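Local coordinates for protein nitroalkane oxidase (Podospora anserina, PDB 3MKH) that oxidises nitroalkanes to aldehydes or ketones with FAD, forming a carbanion by proton removal and releasing nitrite and hydrogen peroxide, at residues A[81-86]-A[326-331]; A[282-287]-A[389-394]; A[294-299]-A[305-310]; A[314-319]-A[371-376]. All coordinates share one frame; numbering follows the deposited sequence.

Interactions 1 and 2 occupy the core of the chain, with centres about 11 Å apart, and are joined where Arg286 NH2 meets Glu84 OE1 at 2.9 Å in a salt bridge. Interactions 3 and 4, also about 11 Å apart between centres, both touch the same FAD; Phe295 CE1 comes within 3.9 Å of Val374 O. Interaction 2 is tied to interaction 4 by Leu389 CD2 and Ile371 CD1, 3.8 Å apart. Interaction 1 uses the same helix, 311-340, as interaction 4, but its centre is about 26 Å from that of interaction 3 and it lies away from the annotated sites. The FAD site of interactions 3 and 4 is completed by the third subunit.

Interaction 1: A[81-86]-A[326-331]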
# COMPACT_ATOMS: atom_id res chain seq x y z
N LEU A 81 -13.51 -13.86 23.10
CA LEU A 81 -14.06 -15.12 22.64
C LEU A 81 -13.98 -15.24 21.11
O LEU A 81 -13.54 -16.26 20.57
CB LEU A 81 -15.52 -15.26 23.10
CG LEU A 81 -16.31 -16.42 22.48
CD1 LEU A 81 -15.75 -17.75 22.94
CD2 LEU A 81 -17.79 -16.32 22.85
N VAL A 82 -14.42 -14.19 20.43
CA VAL A 82 -14.47 -14.21 18.96
C VAL A 82 -13.08 -14.37 18.33
O VAL A 82 -12.91 -15.12 17.35
CB VAL A 82 -15.18 -12.96 18.40
CG1 VAL A 82 -15.01 -12.87 16.91
CG2 VAL A 82 -16.67 -13.00 18.76
N GLU A 83 -12.08 -13.68 18.88
CA GLU A 83 -10.71 -13.79 18.36
C GLU A 83 -10.23 -15.24 18.46
O GLU A 83 -9.71 -15.81 17.49
CB GLU A 83 -9.73 -12.84 19.10
CG GLU A 83 -8.26 -13.08 18.71
CD GLU A 83 -7.23 -12.38 19.61
OE1 GLU A 83 -7.61 -11.47 20.37
OE2 GLU A 83 -6.02 -12.74 19.55
N GLU A 84 -10.40 -15.84 19.63
CA GLU A 84 -9.97 -17.21 19.82
C GLU A 84 -10.71 -18.16 18.86
O GLU A 84 -10.08 -19.00 18.21
CB GLU A 84 -10.18 -17.63 21.28
CG GLU A 84 -9.82 -19.11 21.55
CD GLU A 84 -8.36 -19.45 21.23
OE1 GLU A 84 -7.49 -18.54 21.23
OE2 GLU A 84 -8.09 -20.64 20.99
N CYS A 85 -12.03 -18.03 18.76
CA CYS A 85 -12.80 -18.93 17.89
C CYS A 85 -12.38 -18.82 16.43
O CYS A 85 -12.21 -19.83 15.75
CB CYS A 85 -14.30 -18.71 18.04
SG CYS A 85 -14.92 -19.22 19.64
N TYR A 86 -12.21 -17.59 15.96
CA TYR A 86 -11.78 -17.37 14.59
C TYR A 86 -10.35 -17.82 14.30
O TYR A 86 -10.02 -18.15 13.15
CB TYR A 86 -12.01 -15.92 14.14
CG TYR A 86 -13.18 -15.82 13.20
CD1 TYR A 86 -14.45 -16.19 13.64
CD2 TYR A 86 -13.03 -15.41 11.89
CE1 TYR A 86 -15.54 -16.13 12.80
CE2 TYR A 86 -14.13 -15.36 11.02
CZ TYR A 86 -15.38 -15.72 11.50
OH TYR A 86 -16.49 -15.68 10.70
N ALA A 326 -1.60 -3.90 16.39
CA ALA A 326 -2.43 -2.70 16.18
C ALA A 326 -3.91 -3.04 16.09
O ALA A 326 -4.75 -2.34 16.67
CB ALA A 326 -2.00 -1.98 14.91
N ALA A 327 -4.24 -4.08 15.33
CA ALA A 327 -5.63 -4.51 15.16
C ALA A 327 -6.32 -4.85 16.49
O ALA A 327 -7.45 -4.42 16.74
CB ALA A 327 -5.72 -5.73 14.17
N ARG A 328 -5.65 -5.65 17.32
CA ARG A 328 -6.24 -6.03 18.61
C ARG A 328 -6.40 -4.82 19.53
O ARG A 328 -7.43 -4.65 20.16
CB ARG A 328 -5.43 -7.13 19.35
CG ARG A 328 -6.20 -7.68 20.54
CD ARG A 328 -5.38 -8.67 21.38
NE ARG A 328 -5.06 -9.87 20.64
CZ ARG A 328 -3.85 -10.16 20.17
NH1 ARG A 328 -2.83 -9.32 20.37
NH2 ARG A 328 -3.65 -11.29 19.50
N ALA A 329 -5.37 -3.98 19.58
CA ALA A 329 -5.39 -2.76 20.39
C ALA A 329 -6.58 -1.88 20.00
O ALA A 329 -7.32 -1.40 20.87
CB ALA A 329 -4.06 -2.00 20.23
N LEU A 330 -6.75 -1.67 18.69
CA LEU A 330 -7.86 -0.88 18.17
C LEU A 330 -9.21 -1.54 18.48
O LEU A 330 -10.15 -0.87 18.92
CB LEU A 330 -7.72 -0.65 16.65
CG LEU A 330 -8.90 0.13 16.05
CD1 LEU A 330 -9.08 1.45 16.76
CD2 LEU A 330 -8.73 0.36 14.55
N THR A 331 -9.30 -2.85 18.25
CA THR A 331 -10.54 -3.56 18.54
C THR A 331 -10.93 -3.41 20.02
O THR A 331 -12.10 -3.18 20.35
CB THR A 331 -10.46 -5.05 18.16
OG1 THR A 331 -10.36 -5.17 16.74
CG2 THR A 331 -11.71 -5.79 18.63
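Glu83 and Arg328 each send CG off opposite the backbone N (chi1 172° and -169°), and the straight glutamate chain crosses the arginine chain at about a right angle. The result is a side-on, two-pronged salt bridge between helix 75-88 of the N-terminal helical region and helix 311-340 of the C-terminal helical region of the acyl-CoA dehydrogenase fold. Arg328 bends at chi3, turning its NE and NH2 edge to the carboxylate. NE donates to Glu83 OE1 at 3.0 Å, and NH2 to Glu83 OE2 at 2.8 Å. Both acceptors lie almost in the guanidinium plane, yet the two flat groups are 27° apart, and each oxygen is met on its syn side, though by a donor tilted out of the carboxylate plane. The pair is buried and shared: Glu83 OE2 also pairs with Arg286, Glu83 OE1 is hydrogen-bonded to Tyr426 of the second subunit, and Arg328 NH1 pairs with Glu325. Packing by Val282 of helix 262-298 touches both side chains. A methionine in place of Arg328 would probably leave the buried Glu83 carboxylate without one of its positive partners and Glu325 without this partner. One turn further along the arginine's helix, Thr331 folds back, its OG1 donating to Ala327 O at 3.0 Å from the opposite face of that carbonyl to Thr331 N.

Interaction 2: A[282-287]-A[389-394]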
# COMPACT_ATOMS: atom_id res chain seq x y z
N VAL A 282 -8.56 -10.04 13.89
CA VAL A 282 -7.43 -10.35 14.76
C VAL A 282 -7.19 -11.85 14.83
O VAL A 282 -6.04 -12.31 14.79
CB VAL A 282 -7.63 -9.80 16.20
CG1 VAL A 282 -6.44 -10.18 17.10
CG2 VAL A 282 -7.85 -8.28 16.18
N GLY A 283 -8.27 -12.61 14.95
CA GLY A 283 -8.16 -14.06 15.06
C GLY A 283 -7.54 -14.70 13.82
O GLY A 283 -6.70 -15.59 13.92
N LEU A 284 -7.97 -14.26 12.64
CA LEU A 284 -7.38 -14.80 11.41
C LEU A 284 -5.91 -14.39 11.28
O LEU A 284 -5.10 -15.17 10.80
CB LEU A 284 -8.14 -14.34 10.18
CG LEU A 284 -9.58 -14.79 10.02
CD1 LEU A 284 -10.17 -14.19 8.73
CD2 LEU A 284 -9.68 -16.33 10.01
N MET A 285 -5.60 -13.16 11.69
CA MET A 285 -4.22 -12.68 11.60
C MET A 285 -3.32 -13.48 12.51
O MET A 285 -2.24 -13.92 12.11
CB MET A 285 -4.15 -11.18 11.93
CG MET A 285 -4.89 -10.33 10.90
SD MET A 285 -5.07 -8.59 11.33
CE MET A 285 -3.37 -8.03 11.09
N ARG A 286 -3.78 -13.68 13.74
CA ARG A 286 -3.08 -14.55 14.69
C ARG A 286 -2.88 -15.95 14.09
O ARG A 286 -1.78 -16.50 14.12
CB ARG A 286 -3.87 -14.62 16.01
CG ARG A 286 -3.41 -15.73 16.92
CD ARG A 286 -3.44 -15.29 18.38
NE ARG A 286 -4.77 -15.17 18.98
CZ ARG A 286 -5.47 -16.20 19.45
NH1 ARG A 286 -4.99 -17.44 19.33
NH2 ARG A 286 -6.65 -16.00 20.02
N ALA A 287 -3.94 -16.53 13.53
CA ALA A 287 -3.81 -17.87 12.95
C ALA A 287 -2.81 -17.89 11.79
O ALA A 287 -2.03 -18.82 11.66
CB ALA A 287 -5.18 -18.41 12.47
N LEU A 389 -6.96 -17.08 3.74
CA LEU A 389 -7.26 -16.01 2.77
C LEU A 389 -8.75 -15.99 2.37
O LEU A 389 -9.42 -14.95 2.42
CB LEU A 389 -6.40 -16.21 1.50
CG LEU A 389 -6.68 -15.19 0.39
CD1 LEU A 389 -6.53 -13.78 0.96
CD2 LEU A 389 -5.76 -15.40 -0.82
N ASN A 390 -9.28 -17.14 1.99
CA ASN A 390 -10.67 -17.20 1.56
C ASN A 390 -11.68 -16.96 2.67
O ASN A 390 -12.85 -16.69 2.40
CB ASN A 390 -10.95 -18.49 0.81
CG ASN A 390 -10.39 -18.46 -0.59
OD1 ASN A 390 -10.83 -17.66 -1.40
ND2 ASN A 390 -9.39 -19.28 -0.86
N THR A 391 -11.23 -17.05 3.91
CA THR A 391 -12.06 -16.62 5.04
C THR A 391 -11.93 -15.12 5.19
O THR A 391 -12.92 -14.39 5.33
CB THR A 391 -11.63 -17.35 6.35
OG1 THR A 391 -11.74 -18.76 6.17
CG2 THR A 391 -12.50 -16.91 7.54
N ALA A 392 -10.69 -14.64 5.15
CA ALA A 392 -10.41 -13.23 5.41
C ALA A 392 -11.10 -12.29 4.42
O ALA A 392 -11.56 -11.19 4.81
CB ALA A 392 -8.88 -13.00 5.42
N VAL A 393 -11.19 -12.68 3.15
CA VAL A 393 -11.75 -11.75 2.17
C VAL A 393 -13.22 -11.40 2.39
O VAL A 393 -13.70 -10.40 1.85
CB VAL A 393 -11.52 -12.18 0.69
CG1 VAL A 393 -10.05 -12.28 0.40
CG2 VAL A 393 -12.23 -13.47 0.38
N VAL A 394 -13.94 -12.21 3.16
CA VAL A 394 -15.32 -11.85 3.50
C VAL A 394 -15.41 -10.67 4.50
O VAL A 394 -16.42 -9.99 4.56
CB VAL A 394 -16.10 -13.05 4.07
CG1 VAL A 394 -15.95 -13.11 5.60
CG2 VAL A 394 -17.56 -12.94 3.67
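In the C-terminal helical region of the acyl-CoA dehydrogenase fold, the long helix 262-298 packs against the short helix 385-392 through one leucine knob, Leu284. Its CD1 methyl presses onto the backbone of the other helix, 3.5 Å from Ala392 CA, tighter than an ordinary carbon contact, and lies 3.7 Å from Ala392 CB. The small alanine is consistent with this close approach of the helices, with Leu284 CA and Ala392 CA 6.9 Å apart. The other branch, CD2, reaches Thr391 CG2 at 3.8 Å, and that same methyl also meets CD1, so the leucine fork rests against it with both prongs. Thr391 offers its methyl because CG2 stands opposite the backbone N while OG1 (chi1 -59°) turns back along the helix and is hydrogen-bonded to Asp387 O. The threonine is thus divided: its hydroxyl is satisfied by its own helix and its methyl is left to the apolar contact. Around this buried contact, Tyr86 of helix 75-88 touches both Leu284 and Thr391, and Cys367 of helix 345-374 touches Ala392. Asn390 of helix 385-392 meets Asn390 of the third subunit in a hydrogen bond, placing the short helix between the long helices and the subunit interface.

Interaction 3: A[294-299]-A[305-310]. With FAD (flavin-adenine dinucleotide), chain H.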
# COMPACT_ATOMS: atom_id res chain seq x y z
N LYS A 294 5.18 -21.39 12.54
CA LYS A 294 5.33 -22.83 12.70
C LYS A 294 6.08 -23.44 11.51
O LYS A 294 7.01 -24.23 11.68
CB LYS A 294 3.96 -23.48 12.85
CG LYS A 294 3.99 -24.98 13.15
CD LYS A 294 2.60 -25.46 13.57
CE LYS A 294 2.64 -26.81 14.29
NZ LYS A 294 3.09 -27.91 13.40
N PHE A 295 5.66 -23.08 10.31
CA PHE A 295 6.30 -23.53 9.09
C PHE A 295 7.78 -23.10 9.08
O PHE A 295 8.66 -23.90 8.80
CB PHE A 295 5.54 -22.96 7.88
CG PHE A 295 6.15 -23.26 6.54
CD1 PHE A 295 7.05 -22.38 5.96
CD2 PHE A 295 5.80 -24.40 5.85
CE1 PHE A 295 7.61 -22.64 4.72
CE2 PHE A 295 6.35 -24.67 4.61
CZ PHE A 295 7.25 -23.78 4.05
N ALA A 296 8.05 -21.86 9.45
CA ALA A 296 9.42 -21.36 9.46
C ALA A 296 10.31 -22.07 10.48
O ALA A 296 11.49 -22.35 10.21
CB ALA A 296 9.45 -19.87 9.70
N LYS A 297 9.76 -22.33 11.66
CA LYS A 297 10.58 -22.92 12.72
C LYS A 297 10.87 -24.41 12.47
O LYS A 297 11.78 -24.97 13.07
CB LYS A 297 9.97 -22.66 14.10
CG LYS A 297 10.07 -21.18 14.53
CD LYS A 297 9.65 -20.92 15.99
CE LYS A 297 9.83 -19.44 16.39
NZ LYS A 297 10.99 -19.14 17.32
N GLU A 298 10.13 -25.03 11.56
CA GLU A 298 10.35 -26.44 11.28
C GLU A 298 10.81 -26.72 9.84
O GLU A 298 11.09 -27.87 9.49
CB GLU A 298 9.09 -27.25 11.58
CG GLU A 298 8.08 -27.26 10.45
CD GLU A 298 6.80 -28.01 10.81
OE1 GLU A 298 6.39 -28.01 12.00
OE2 GLU A 298 6.18 -28.60 9.88
N ASP A 299 10.91 -25.68 9.01
CA ASP A 299 11.26 -25.86 7.60
C ASP A 299 12.16 -24.72 7.07
O ASP A 299 11.69 -23.61 6.80
CB ASP A 299 9.98 -25.98 6.74
CG ASP A 299 10.24 -26.47 5.32
OD1 ASP A 299 11.28 -26.10 4.73
OD2 ASP A 299 9.40 -27.23 4.79
N VAL A 305 20.79 -21.80 6.52
CA VAL A 305 20.35 -21.21 7.78
C VAL A 305 18.85 -21.45 7.97
O VAL A 305 18.16 -21.86 7.03
CB VAL A 305 20.64 -19.69 7.82
CG1 VAL A 305 22.14 -19.41 7.82
CG2 VAL A 305 19.96 -18.98 6.66
N PRO A 306 18.35 -21.23 9.20
CA PRO A 306 16.91 -21.32 9.45
C PRO A 306 16.13 -20.35 8.57
O PRO A 306 16.67 -19.31 8.18
CB PRO A 306 16.79 -20.89 10.92
CG PRO A 306 18.12 -21.20 11.51
CD PRO A 306 19.12 -20.97 10.43
N LEU A 307 14.89 -20.68 8.25
CA LEU A 307 14.08 -19.82 7.39
C LEU A 307 13.94 -18.42 8.00
O LEU A 307 13.93 -17.42 7.28
CB LEU A 307 12.72 -20.46 7.06
CG LEU A 307 11.89 -19.74 5.98
CD1 LEU A 307 12.67 -19.64 4.67
CD2 LEU A 307 10.55 -20.42 5.74
N LEU A 308 13.86 -18.33 9.32
CA LEU A 308 13.75 -17.01 9.96
C LEU A 308 15.00 -16.15 9.81
O LEU A 308 14.96 -14.94 10.08
CB LEU A 308 13.33 -17.13 11.43
CG LEU A 308 11.82 -17.09 11.72
CD1 LEU A 308 11.55 -17.32 13.19
CD2 LEU A 308 11.19 -15.78 11.24
N GLU A 309 16.11 -16.73 9.36
CA GLU A 309 17.31 -15.92 9.17
C GLU A 309 17.34 -15.15 7.85
O GLU A 309 18.20 -14.29 7.66
CB GLU A 309 18.59 -16.72 9.41
CG GLU A 309 18.97 -16.75 10.88
CD GLU A 309 20.27 -17.49 11.15
OE1 GLU A 309 21.28 -17.19 10.46
OE2 GLU A 309 20.27 -18.37 12.04
N ARG A 310 16.40 -15.45 6.96
CA ARG A 310 16.24 -14.66 5.75
C ARG A 310 15.54 -13.36 6.08
O ARG A 310 14.37 -13.36 6.47
CB ARG A 310 15.41 -15.44 4.72
CG ARG A 310 15.80 -16.90 4.59
CD ARG A 310 17.19 -17.02 3.98
NE ARG A 310 17.65 -18.40 3.90
CZ ARG A 310 18.87 -18.75 3.47
NH1 ARG A 310 19.73 -17.80 3.10
NH2 ARG A 310 19.21 -20.03 3.43
PA FAD H . 10.88 -22.25 -1.80
O1A FAD H . 12.21 -22.87 -1.72
O2A FAD H . 9.70 -23.10 -1.64
O5B FAD H . 10.84 -21.02 -0.73
C5B FAD H . 9.61 -20.64 -0.10
C4B FAD H . 9.71 -19.32 0.71
O4B FAD H . 10.82 -19.41 1.63
C3B FAD H . 10.00 -18.13 -0.19
O3B FAD H . 8.78 -17.52 -0.63
C2B FAD H . 10.77 -17.18 0.72
O2B FAD H . 9.88 -16.35 1.45
C1B FAD H . 11.49 -18.11 1.70
N9A FAD H . 12.94 -18.22 1.35
C8A FAD H . 13.60 -19.35 1.10
N7A FAD H . 14.87 -19.08 0.82
C5A FAD H . 15.04 -17.76 0.91
C6A FAD H . 16.13 -16.92 0.73
N6A FAD H . 17.33 -17.38 0.41
N1A FAD H . 15.95 -15.60 0.90
C2A FAD H . 14.76 -15.12 1.22
N3A FAD H . 13.70 -15.90 1.39
C4A FAD H . 13.81 -17.22 1.24
N1 FAD H . 8.18 -26.07 -10.64
C2 FAD H . 8.89 -26.65 -11.68
O2 FAD H . 10.00 -27.11 -11.46
N3 FAD H . 8.34 -26.70 -12.97
C4 FAD H . 7.08 -26.17 -13.21
O4 FAD H . 6.60 -26.21 -14.33
C4X FAD H . 6.37 -25.59 -12.16
N5 FAD H . 5.10 -25.05 -12.38
C5X FAD H . 4.27 -24.82 -11.29
C6 FAD H . 2.90 -24.63 -11.47
C7 FAD H . 2.08 -24.40 -10.39
C7M FAD H . 0.58 -24.20 -10.59
C8 FAD H . 2.62 -24.35 -9.11
C8M FAD H . 1.71 -24.10 -7.91
C9 FAD H . 3.98 -24.54 -8.92
C9A FAD H . 4.81 -24.77 -10.01
N10 FAD H . 6.19 -24.96 -9.84
C10 FAD H . 6.91 -25.54 -10.88
C1' FAD H . 6.87 -24.56 -8.59
C2' FAD H . 7.13 -23.05 -8.57
O2' FAD H . 7.95 -22.70 -9.68
C3' FAD H . 7.77 -22.57 -7.25
O3' FAD H . 7.99 -21.16 -7.33
C4' FAD H . 9.10 -23.25 -6.93
O4' FAD H . 8.86 -24.52 -6.35
C5' FAD H . 9.88 -22.41 -5.92
O5' FAD H . 9.05 -22.07 -4.80
P FAD H . 9.46 -20.89 -3.80
O1P FAD H . 9.79 -19.69 -4.61
O2P FAD H . 8.45 -20.80 -2.75
O3P FAD H . 10.81 -21.47 -3.18
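Leu307 is the main bump where, in the C-terminal helical region of the acyl-CoA dehydrogenase fold, the connection between helices 262-298 and 311-340 folds back on the end of the first. Its CD2 branch enters a hollow with Phe295, Ala296 and the carbonyl of Asp299 as walls: CD2 lies 3.8 Å from Phe295 CE1, meeting the ring obliquely, and 4.1 Å from Ala296 CB. The base of the side chain comes nearer still, Leu307 CB lying 3.3 Å from Asp299 O. Leu308 CG also stands 4.2 Å from Ala296 CB, so two adjacent knobs straddle one alanine. At the margin the aliphatic part of Lys297 lies against Leu308, while its NZ is hydrogen-bonded to Met414 O of the second subunit. With CG opposite the backbone N (chi1 -170°), Leu307 splits its fork: CD2 fills the protein hollow and CD1 turns to the cofactor, 3.5 Å from FAD C1B. Arg310, salt-bridged to Glu145 of the third subunit, runs its aliphatic part over one face of the adenine, CD 3.4 Å from FAD C6A; its guanidinium has FAD N6A over one face, toward the rim, and Val305 CG2 over the centre of the other.

Interaction 4: A[314-319]-A[371-376]; sequences ADLLSG and INAVGI. With FAD (flavin-adenine dinucleotide), chain H.
Leu316 lays CB and CD2 against the Ala373 methyl, each 3.9 Å from Ala373 CB, joining helix 311-340 to the C-terminal end of helix 345-374 at FAD. The same Ala373 turns its carbonyl to the adenosine ribose: FAD O2B donates to Ala373 O at 2.7 Å. Three residues on, Ile376 N donates to FAD O2P at 3.0 Å, nearly straight at 162°. Gly375 lies between these grips with positive phi (90°); a side chain there would collide with O2P and the preceding carbonyl oxygen. Ile376, with CG1 opposite its backbone N (chi1 -166°), divides its branches: CG2 sits 3.4 Å from FAD O5', and CG1 runs 3.7 Å from FAD C9 at the dimethylbenzene end of the flavin. An alanine at this position would probably open a gap beside C9 and O5' and allow the flavin end to shift. Farther out, Phe398 of the third subunit packs on Ile376 and Val403 of the same subunit on Leu316, so helix pair and FAD site both border it. Because backbone atoms bind the ribose and phosphate, recognition probably depends more on the course of the backbone than on side-chain identity, while apolar side chains pack the helices together and lie against the flavin.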
# COMPACT_ATOMS: atom_id res chain seq x y z
N ALA A 314 11.57 -12.90 7.35
CA ALA A 314 11.39 -12.30 8.66
C ALA A 314 10.63 -11.00 8.58
O ALA A 314 9.75 -10.74 9.40
CB ALA A 314 12.73 -12.11 9.35
N ASP A 315 10.94 -10.17 7.59
CA ASP A 315 10.29 -8.87 7.50
C ASP A 315 8.80 -9.00 7.18
O ASP A 315 7.98 -8.22 7.67
CB ASP A 315 11.00 -7.95 6.51
CG ASP A 315 12.24 -7.28 7.13
OD1 ASP A 315 12.75 -7.80 8.16
OD2 ASP A 315 12.68 -6.24 6.59
N LEU A 316 8.45 -9.99 6.36
CA LEU A 316 7.05 -10.28 6.09
C LEU A 316 6.34 -10.71 7.38
O LEU A 316 5.25 -10.22 7.68
CB LEU A 316 6.94 -11.37 5.02
CG LEU A 316 6.41 -11.17 3.59
CD1 LEU A 316 6.03 -9.75 3.21
CD2 LEU A 316 7.36 -11.78 2.56
N LEU A 317 6.93 -11.62 8.14
CA LEU A 317 6.28 -12.07 9.37
C LEU A 317 6.15 -10.98 10.44
O LEU A 317 5.11 -10.85 11.08
CB LEU A 317 6.99 -13.26 9.99
CG LEU A 317 6.39 -14.62 9.66
CD1 LEU A 317 7.07 -15.70 10.49
CD2 LEU A 317 4.91 -14.57 9.96
N SER A 318 7.22 -10.20 10.65
CA SER A 318 7.14 -9.16 11.67
C SER A 318 6.13 -8.10 11.24
O SER A 318 5.42 -7.53 12.08
CB SER A 318 8.53 -8.57 11.99
OG SER A 318 9.06 -7.88 10.89
N GLY A 319 6.03 -7.85 9.94
CA GLY A 319 5.01 -6.95 9.43
C GLY A 319 3.60 -7.42 9.81
O GLY A 319 2.79 -6.64 10.29
N ILE A 371 1.16 -15.85 2.57
CA ILE A 371 1.28 -16.71 1.39
C ILE A 371 2.61 -16.44 0.65
O ILE A 371 3.33 -17.36 0.27
CB ILE A 371 0.05 -16.52 0.47
CG1 ILE A 371 -1.14 -17.30 1.05
CG2 ILE A 371 0.35 -16.93 -0.97
CD1 ILE A 371 -2.49 -16.87 0.48
N ASN A 372 2.96 -15.17 0.48
CA ASN A 372 4.23 -14.83 -0.17
C ASN A 372 5.45 -15.30 0.63
O ASN A 372 6.46 -15.73 0.05
CB ASN A 372 4.29 -13.33 -0.46
CG ASN A 372 3.35 -12.94 -1.59
OD1 ASN A 372 3.02 -13.78 -2.41
ND2 ASN A 372 2.87 -11.69 -1.60
N ALA A 373 5.36 -15.24 1.95
CA ALA A 373 6.48 -15.61 2.81
C ALA A 373 6.68 -17.13 2.81
O ALA A 373 7.81 -17.62 2.71
CB ALA A 373 6.23 -15.11 4.24
N VAL A 374 5.58 -17.86 2.90
CA VAL A 374 5.62 -19.32 2.88
C VAL A 374 6.02 -19.87 1.50
O VAL A 374 6.71 -20.89 1.40
CB VAL A 374 4.26 -19.92 3.35
CG1 VAL A 374 4.22 -21.43 3.11
CG2 VAL A 374 4.06 -19.59 4.84
N GLY A 375 5.60 -19.18 0.44
CA GLY A 375 6.00 -19.56 -0.90
C GLY A 375 5.02 -20.53 -1.53
O GLY A 375 3.85 -20.57 -1.18
N ILE A 376 5.52 -21.33 -2.46
CA ILE A 376 4.66 -22.18 -3.27
C ILE A 376 3.86 -23.16 -2.41
O ILE A 376 2.73 -23.50 -2.75
CB ILE A 376 5.47 -22.94 -4.34
CG1 ILE A 376 4.53 -23.55 -5.37
CG2 ILE A 376 6.39 -23.96 -3.71
CD1 ILE A 376 3.77 -22.49 -6.16
PA FAD H . 10.88 -22.25 -1.80
O1A FAD H . 12.21 -22.87 -1.72
O2A FAD H . 9.70 -23.10 -1.64
O5B FAD H . 10.84 -21.02 -0.73
C5B FAD H . 9.61 -20.64 -0.10
C4B FAD H . 9.71 -19.32 0.71
O4B FAD H . 10.82 -19.41 1.63
C3B FAD H . 10.00 -18.13 -0.19
O3B FAD H . 8.78 -17.52 -0.63
C2B FAD H . 10.77 -17.18 0.72
O2B FAD H . 9.88 -16.35 1.45
C1B FAD H . 11.49 -18.11 1.70
N9A FAD H . 12.94 -18.22 1.35
C8A FAD H . 13.60 -19.35 1.10
N7A FAD H . 14.87 -19.08 0.82
C5A FAD H . 15.04 -17.76 0.91
C6A FAD H . 16.13 -16.92 0.73
N6A FAD H . 17.33 -17.38 0.41
N1A FAD H . 15.95 -15.60 0.90
C2A FAD H . 14.76 -15.12 1.22
N3A FAD H . 13.70 -15.90 1.39
C4A FAD H . 13.81 -17.22 1.24
N1 FAD H . 8.18 -26.07 -10.64
C2 FAD H . 8.89 -26.65 -11.68
O2 FAD H . 10.00 -27.11 -11.46
N3 FAD H . 8.34 -26.70 -12.97
C4 FAD H . 7.08 -26.17 -13.21
O4 FAD H . 6.60 -26.21 -14.33
C4X FAD H . 6.37 -25.59 -12.16
N5 FAD H . 5.10 -25.05 -12.38
C5X FAD H . 4.27 -24.82 -11.29
C6 FAD H . 2.90 -24.63 -11.47
C7 FAD H . 2.08 -24.40 -10.39
C7M FAD H . 0.58 -24.20 -10.59
C8 FAD H . 2.62 -24.35 -9.11
C8M FAD H . 1.71 -24.10 -7.91
C9 FAD H . 3.98 -24.54 -8.92
C9A FAD H . 4.81 -24.77 -10.01
N10 FAD H . 6.19 -24.96 -9.84
C10 FAD H . 6.91 -25.54 -10.88
C1' FAD H . 6.87 -24.56 -8.59
C2' FAD H . 7.13 -23.05 -8.57
O2' FAD H . 7.95 -22.70 -9.68
C3' FAD H . 7.77 -22.57 -7.25
O3' FAD H . 7.99 -21.16 -7.33
C4' FAD H . 9.10 -23.25 -6.93
O4' FAD H . 8.86 -24.52 -6.35
C5' FAD H . 9.88 -22.41 -5.92
O5' FAD H . 9.05 -22.07 -4.80
P FAD H . 9.46 -20.89 -3.80
O1P FAD H . 9.79 -19.69 -4.61
O2P FAD H . 8.45 -20.80 -2.75
O3P FAD H . 10.81 -21.47 -3.18